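Local coordinates for multicopper oxidase (Uncultured bacterium, PDB 4E9X), which probably oxidises organic substrates at one copper centre and passes the electrons to a copper cluster that reduces dioxygen, as multicopper oxidases do, at residues Ser169-Lys173 / Asn294-Ser298; Pro176-Arg182 / Trp286-Asp292. All blocks are in the same frame, centred on the assembly; numbering follows the deposited sequence.

Both contacts fasten the long loop between strands 270-275 and 306-308 onto the second cupredoxin-like domain of this two-domain oxidase. Along the chain the order is 169-173, 176-182, 286-292, 294-298, so interaction 2 lies within the span bracketed by interaction 1. Their centres are about 11 Å apart and they touch: the CB atoms of F295 and Q179 pack together at 3.6 Å. Interaction 1 is buried and engages the end of strand 167-170, an outer strand of one sheet; interaction 2 is partly exposed and engages the chain leading into strand 181-183, an outer strand of the other. The loop thus runs past edges of both sheets of the domain.

Interaction 1: Ser169-Lys173 / Asn294-Ser298; sequences SVNAK and NFFYS
A type I' turn from V170 to K173 meets a type I turn from N294 to Y297, the two backbones coming closest between the CA atoms of N171 and F296, 7.4 Å apart. N171 supplies the one hydrogen bond between the two turns: its ND2 donates to F295 O at 2.9 Å, reaching a lone pair in the carbonyl plane with an N-H...O angle of 150°. CG stands anti to the carbonyl carbon (chi1 -65°), which carries the amide out toward the other turn. Asparagine suits this place twice over, since it readily adopts the positive phi of a type I' turn and its amide also bonds to strand 138-147, OD1 accepting from M143 N and ND2 giving to I141 O. The F295 ring packs beside the turn. F295 swings CG opposite its backbone N (chi1 -180°), which brings its far end to V170 O, 3.4 Å from F295 CZ, and to CB of N171. K173 runs past it in the opposite direction, its CG at the ring edge, 3.7 Å from F295 CE1; in the conformer described here, the aliphatic part of K173 lies along the aromatic rim and NZ bonds to G312 O. V170 touches both phenylalanines, CG1 approaching F295 and CG2 lying at the edge of the F296 ring, 4.3 Å from F296 CE1. F295 in turn sets CD2 over the centre of one F296 face. Strand 138-147 borders both partners: it pairs with strand 167-170, bonds to F296 through the backbone of I141, and packs M142 and M144 against V170 and V140 against F296.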
loop_
_atom_site.group_PDB
_atom_site.type_symbol
_atom_site.label_atom_id
_atom_site.label_comp_id
_atom_site.label_asym_id
_atom_site.label_seq_id
_atom_site.Cartn_x
_atom_site.Cartn_y
_atom_site.Cartn_z
ATOM N N SER A 169 4.212 -15.509 6.012
ATOM C CA SER A 169 4.276 -15.879 7.409
ATOM C C SER A 169 4.121 -14.686 8.333
ATOM O O SER A 169 4.306 -13.517 7.969
ATOM C CB SER A 169 5.629 -16.565 7.716
ATOM O OG SER A 169 6.719 -15.675 7.343
ATOM N N VAL A 170 3.812 -15.021 9.591
ATOM C CA VAL A 170 4.060 -14.142 10.715
ATOM C C VAL A 170 5.083 -14.846 11.597
ATOM O O VAL A 170 4.940 -16.042 11.899
ATOM C CB VAL A 170 2.752 -13.783 11.473
ATOM C CG1 VAL A 170 1.949 -15.006 11.890
ATOM C CG2 VAL A 170 3.086 -12.905 12.719
ATOM N N ASN A 171 6.117 -14.138 12.010
ATOM C CA ASN A 171 7.213 -14.675 12.848
ATOM C C ASN A 171 7.737 -15.970 12.260
ATOM O O ASN A 171 7.984 -16.939 12.990
ATOM C CB ASN A 171 6.771 -14.826 14.301
ATOM C CG ASN A 171 6.469 -13.451 14.892
ATOM O OD1 ASN A 171 6.765 -12.445 14.267
ATOM N ND2 ASN A 171 5.835 -13.399 16.072
ATOM N N ALA A 172 7.898 -15.965 10.933
ATOM C CA ALA A 172 8.533 -17.057 10.164
ATOM C C ALA A 172 7.766 -18.379 10.188
ATOM O O ALA A 172 8.350 -19.404 9.828
ATOM C CB ALA A 172 9.991 -17.265 10.568
ATOM N N LYS A 173 6.470 -18.377 10.506
ATOM C CA LYS A 173 5.661 -19.580 10.304
ATOM C C LYS A 173 4.411 -19.217 9.512
ATOM O O LYS A 173 3.841 -18.138 9.608
ATOM C CB LYS A 173 5.333 -20.255 11.652
ATOM C CG LYS A 173 6.563 -20.365 12.567
ATOM C CD LYS A 173 6.550 -21.462 13.613
ATOM C CE LYS A 173 7.641 -21.241 14.669
ATOM N NZ LYS A 173 8.979 -21.632 14.130
ATOM N N ASN A 294 5.131 -17.984 23.814
ATOM C CA ASN A 294 6.035 -16.913 23.426
ATOM C C ASN A 294 6.192 -16.734 21.930
ATOM O O ASN A 294 7.151 -16.078 21.499
ATOM C CB ASN A 294 7.435 -17.180 24.040
ATOM C CG ASN A 294 8.231 -15.912 24.229
ATOM O OD1 ASN A 294 7.701 -14.853 24.584
ATOM N ND2 ASN A 294 9.552 -16.039 24.042
ATOM N N PHE A 295 5.271 -17.242 21.143
ATOM C CA PHE A 295 5.339 -17.139 19.685
ATOM C C PHE A 295 5.314 -15.689 19.219
ATOM O O PHE A 295 5.806 -15.404 18.137
ATOM C CB PHE A 295 4.161 -17.918 19.090
ATOM C CG PHE A 295 4.171 -17.858 17.545
ATOM C CD1 PHE A 295 5.047 -18.609 16.795
ATOM C CD2 PHE A 295 3.293 -16.996 16.899
ATOM C CE1 PHE A 295 5.060 -18.509 15.394
ATOM C CE2 PHE A 295 3.286 -16.876 15.523
ATOM C CZ PHE A 295 4.170 -17.633 14.779
ATOM N N PHE A 296 4.725 -14.791 20.006
ATOM C CA PHE A 296 4.723 -13.365 19.679
ATOM C C PHE A 296 5.585 -12.571 20.641
ATOM O O PHE A 296 5.426 -11.356 20.778
ATOM C CB PHE A 296 3.277 -12.798 19.705
ATOM C CG PHE A 296 2.306 -13.531 18.804
ATOM C CD1 PHE A 296 2.322 -13.292 17.428
ATOM C CD2 PHE A 296 1.389 -14.460 19.306
ATOM C CE1 PHE A 296 1.421 -13.923 16.581
ATOM C CE2 PHE A 296 0.469 -15.091 18.441
ATOM C CZ PHE A 296 0.498 -14.843 17.079
ATOM N N TYR A 297 6.553 -13.271 21.287
ATOM C CA TYR A 297 7.490 -12.634 22.231
ATOM C C TYR A 297 6.792 -12.083 23.459
ATOM O O TYR A 297 7.368 -11.331 24.248
ATOM C CB TYR A 297 8.391 -11.590 21.570
ATOM C CG TYR A 297 9.691 -12.096 21.013
ATOM C CD1 TYR A 297 10.537 -12.929 21.726
ATOM C CD2 TYR A 297 10.110 -11.665 19.752
ATOM C CE1 TYR A 297 11.765 -13.384 21.194
ATOM C CE2 TYR A 297 11.314 -12.100 19.202
ATOM C CZ TYR A 297 12.135 -12.947 19.926
ATOM O OH TYR A 297 13.334 -13.411 19.426
ATOM N N SER A 298 5.522 -12.476 23.739
ATOM C CA SER A 298 4.799 -11.800 24.840
ATOM C C SER A 298 5.344 -12.154 26.199
ATOM O O SER A 298 5.246 -11.365 27.094
ATOM C CB SER A 298 3.318 -12.212 24.797
ATOM O OG SER A 298 2.704 -11.778 23.597
#

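Interaction 2: Pro176-Arg182 / Trp286-Asp292; sequences PLTQPLR and WKDKDYD
K289 and W286 converge on the carbonyl of P176, and here the packing is tight. P176 O takes two donors, K289 NZ at 2.8 Å and W286 NE1 at 3.2 Å, with the oxygen close to the indole plane. K289 NZ also donates to T178 O at 2.9 Å, almost in line with its C=O, while the lysine's CE lies over the indole. P180 CD rests on a face of the six-membered ring, a CH-pi contact suited to a rigid proline. Replacing W286 with an alanine would probably open a gap beside P180 and take one of the two donors described from P176 O. Q179, bent at chi2 (-85°), pairs with the opposing backbone: NE2 gives to D290 O, and OE1 accepts D292 N from above its carbonyl plane.

Toward solvent, waters mediate part of the contact, although R182 and Y291 still stack closely. R182, extended from CG to NE, lays its guanidinium flat on Y291 with centres 3.8 Å apart, a cation-pi stack; NE pairs with E274, and two waters link NH2 to W286 O and K289 O. Another water joins P180 O to D292 O. The arrangement is that of a long loop packed along the edge of a cupredoxin-like beta-sandwich, where strand 181-183 borders its sheet.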
loop_
_atom_site.group_PDB
_atom_site.type_symbol
_atom_site.label_atom_id
_atom_site.label_comp_id
_atom_site.label_asym_id
_atom_site.label_seq_id
_atom_site.Cartn_x
_atom_site.Cartn_y
_atom_site.Cartn_z
ATOM N N PRO A 176 -0.853 -23.860 9.227
ATOM C CA PRO A 176 -1.194 -23.991 10.651
ATOM C C PRO A 176 -0.070 -24.024 11.668
ATOM O O PRO A 176 -0.336 -24.290 12.840
ATOM C CB PRO A 176 -1.870 -25.376 10.681
ATOM C CG PRO A 176 -1.077 -26.145 9.671
ATOM C CD PRO A 176 -0.885 -25.143 8.514
ATOM N N LEU A 177 1.146 -23.742 11.222
ATOM C CA LEU A 177 2.331 -23.791 12.105
ATOM C C LEU A 177 2.503 -22.528 12.917
ATOM O O LEU A 177 3.396 -22.461 13.776
ATOM C CB LEU A 177 3.600 -24.102 11.325
ATOM C CG LEU A 177 3.599 -25.462 10.598
ATOM C CD1 LEU A 177 4.968 -25.703 9.950
ATOM C CD2 LEU A 177 3.194 -26.584 11.548
ATOM N N THR A 178 1.697 -21.510 12.683
ATOM C CA THR A 178 1.629 -20.361 13.587
ATOM C C THR A 178 1.001 -20.818 14.904
ATOM O O THR A 178 0.657 -21.978 15.094
ATOM C CB THR A 178 0.812 -19.241 12.917
ATOM O OG1 THR A 178 -0.396 -19.876 12.503
ATOM C CG2 THR A 178 1.481 -18.674 11.689
ATOM N N GLN A 179 0.858 -19.884 15.838
ATOM C CA GLN A 179 0.290 -20.185 17.169
ATOM C C GLN A 179 -0.827 -19.181 17.450
ATOM O O GLN A 179 -0.776 -18.035 16.961
ATOM C CB GLN A 179 1.375 -20.011 18.248
ATOM C CG GLN A 179 2.461 -21.073 18.116
ATOM C CD GLN A 179 2.080 -22.353 18.819
ATOM O OE1 GLN A 179 1.151 -22.356 19.618
ATOM N NE2 GLN A 179 2.799 -23.412 18.484
ATOM N N PRO A 180 -1.768 -19.569 18.268
ATOM C CA PRO A 180 -2.835 -18.652 18.660
ATOM C C PRO A 180 -2.335 -17.564 19.577
ATOM O O PRO A 180 -1.327 -17.685 20.287
ATOM C CB PRO A 180 -3.824 -19.576 19.448
ATOM C CG PRO A 180 -2.959 -20.724 19.950
ATOM C CD PRO A 180 -1.917 -20.920 18.859
ATOM N N LEU A 181 -3.094 -16.472 19.578
ATOM C CA LEU A 181 -2.904 -15.321 20.481
ATOM C C LEU A 181 -3.953 -15.513 21.573
ATOM O O LEU A 181 -5.160 -15.257 21.365
ATOM C CB LEU A 181 -3.048 -14.027 19.681
ATOM C CG LEU A 181 -2.510 -12.718 20.232
ATOM C CD1 LEU A 181 -2.556 -11.603 19.186
ATOM C CD2 LEU A 181 -3.271 -12.296 21.478
ATOM N N ARG A 182 -3.524 -16.028 22.743
ATOM C CA ARG A 182 -4.454 -16.390 23.810
ATOM C C ARG A 182 -4.648 -15.227 24.760
ATOM O O ARG A 182 -3.668 -14.653 25.270
ATOM C CB ARG A 182 -3.981 -17.654 24.575
ATOM C CG ARG A 182 -4.057 -18.862 23.636
ATOM C CD ARG A 182 -3.866 -20.160 24.418
ATOM N NE ARG A 182 -4.030 -21.307 23.567
ATOM C CZ ARG A 182 -3.696 -22.537 23.900
ATOM N NH1 ARG A 182 -3.137 -22.802 25.056
ATOM N NH2 ARG A 182 -3.889 -23.546 23.034
ATOM N N TRP A 286 -7.591 -25.839 15.873
ATOM C CA TRP A 286 -6.449 -25.807 16.806
ATOM C C TRP A 286 -6.795 -26.421 18.137
ATOM O O TRP A 286 -6.151 -26.128 19.170
ATOM C CB TRP A 286 -5.938 -24.372 16.870
ATOM C CG TRP A 286 -4.819 -24.059 15.910
ATOM C CD1 TRP A 286 -4.125 -24.897 15.110
ATOM C CD2 TRP A 286 -4.276 -22.740 15.691
ATOM N NE1 TRP A 286 -3.147 -24.223 14.364
ATOM C CE2 TRP A 286 -3.239 -22.888 14.716
ATOM C CE3 TRP A 286 -4.591 -21.472 16.205
ATOM C CZ2 TRP A 286 -2.500 -21.775 14.273
ATOM C CZ3 TRP A 286 -3.842 -20.384 15.763
ATOM C CH2 TRP A 286 -2.818 -20.533 14.818
ATOM N N LYS A 287 -7.773 -27.319 18.176
ATOM C CA LYS A 287 -8.027 -28.040 19.434
ATOM C C LYS A 287 -6.784 -28.828 19.845
ATOM O O LYS A 287 -6.112 -29.440 19.008
ATOM C CB LYS A 287 -9.241 -28.957 19.244
ATOM C CG LYS A 287 -9.466 -29.913 20.409
ATOM C CD LYS A 287 -10.489 -30.968 20.039
ATOM C CE LYS A 287 -10.559 -31.980 21.170
ATOM N NZ LYS A 287 -10.515 -31.345 22.527
ATOM N N ASP A 288 -6.368 -28.841 21.091
ATOM C CA ASP A 288 -5.108 -29.606 21.351
ATOM C C ASP A 288 -3.841 -29.184 20.629
ATOM O O ASP A 288 -2.835 -29.892 20.432
ATOM C CB ASP A 288 -5.279 -31.123 21.065
ATOM C CG ASP A 288 -6.349 -31.702 21.951
ATOM O OD1 ASP A 288 -6.333 -31.371 23.164
ATOM O OD2 ASP A 288 -7.181 -32.478 21.440
ATOM N N LYS A 289 -3.758 -27.949 20.186
ATOM C CA LYS A 289 -2.494 -27.361 19.667
ATOM C C LYS A 289 -1.344 -27.543 20.607
ATOM O O LYS A 289 -1.510 -27.354 21.818
ATOM C CB LYS A 289 -2.791 -25.874 19.499
ATOM C CG LYS A 289 -1.659 -25.011 18.965
ATOM C CD LYS A 289 -1.142 -25.524 17.588
ATOM C CE LYS A 289 -0.525 -24.340 16.889
ATOM N NZ LYS A 289 0.057 -24.762 15.585
ATOM N N ASP A 290 -0.172 -27.882 20.132
ATOM C CA ASP A 290 1.059 -27.872 20.953
ATOM C C ASP A 290 1.471 -26.405 21.078
ATOM O O ASP A 290 2.134 -25.850 20.191
ATOM C CB ASP A 290 2.105 -28.738 20.302
ATOM C CG ASP A 290 3.411 -28.851 21.045
ATOM O OD1 ASP A 290 3.619 -28.157 22.074
ATOM O OD2 ASP A 290 4.249 -29.683 20.587
ATOM N N TYR A 291 1.058 -25.774 22.174
ATOM C CA TYR A 291 1.094 -24.335 22.294
ATOM C C TYR A 291 2.429 -23.740 22.705
ATOM O O TYR A 291 3.107 -24.257 23.614
ATOM C CB TYR A 291 0.049 -23.988 23.370
ATOM C CG TYR A 291 -0.072 -22.527 23.714
ATOM C CD1 TYR A 291 -0.377 -21.561 22.765
ATOM C CD2 TYR A 291 0.100 -22.110 25.026
ATOM C CE1 TYR A 291 -0.475 -20.215 23.133
ATOM C CE2 TYR A 291 -0.008 -20.796 25.441
ATOM C CZ TYR A 291 -0.297 -19.851 24.460
ATOM O OH TYR A 291 -0.443 -18.536 24.835
ATOM N N ASP A 292 2.785 -22.627 22.080
ATOM C CA ASP A 292 3.946 -21.817 22.424
ATOM C C ASP A 292 3.492 -20.439 22.943
ATOM O O ASP A 292 3.119 -19.585 22.140
ATOM C CB ASP A 292 4.820 -21.625 21.188
ATOM C CG ASP A 292 5.985 -20.724 21.445
ATOM O OD1 ASP A 292 6.243 -20.355 22.610
ATOM O OD2 ASP A 292 6.672 -20.359 20.423
HETATM O O HOH W 1 1.283 -17.472 21.392
HETATM O O HOH W 2 -0.609 -16.337 23.306
HETATM O O HOH W 3 -5.626 -23.795 20.716
HETATM O O HOH W 4 -3.494 -26.297 23.518
#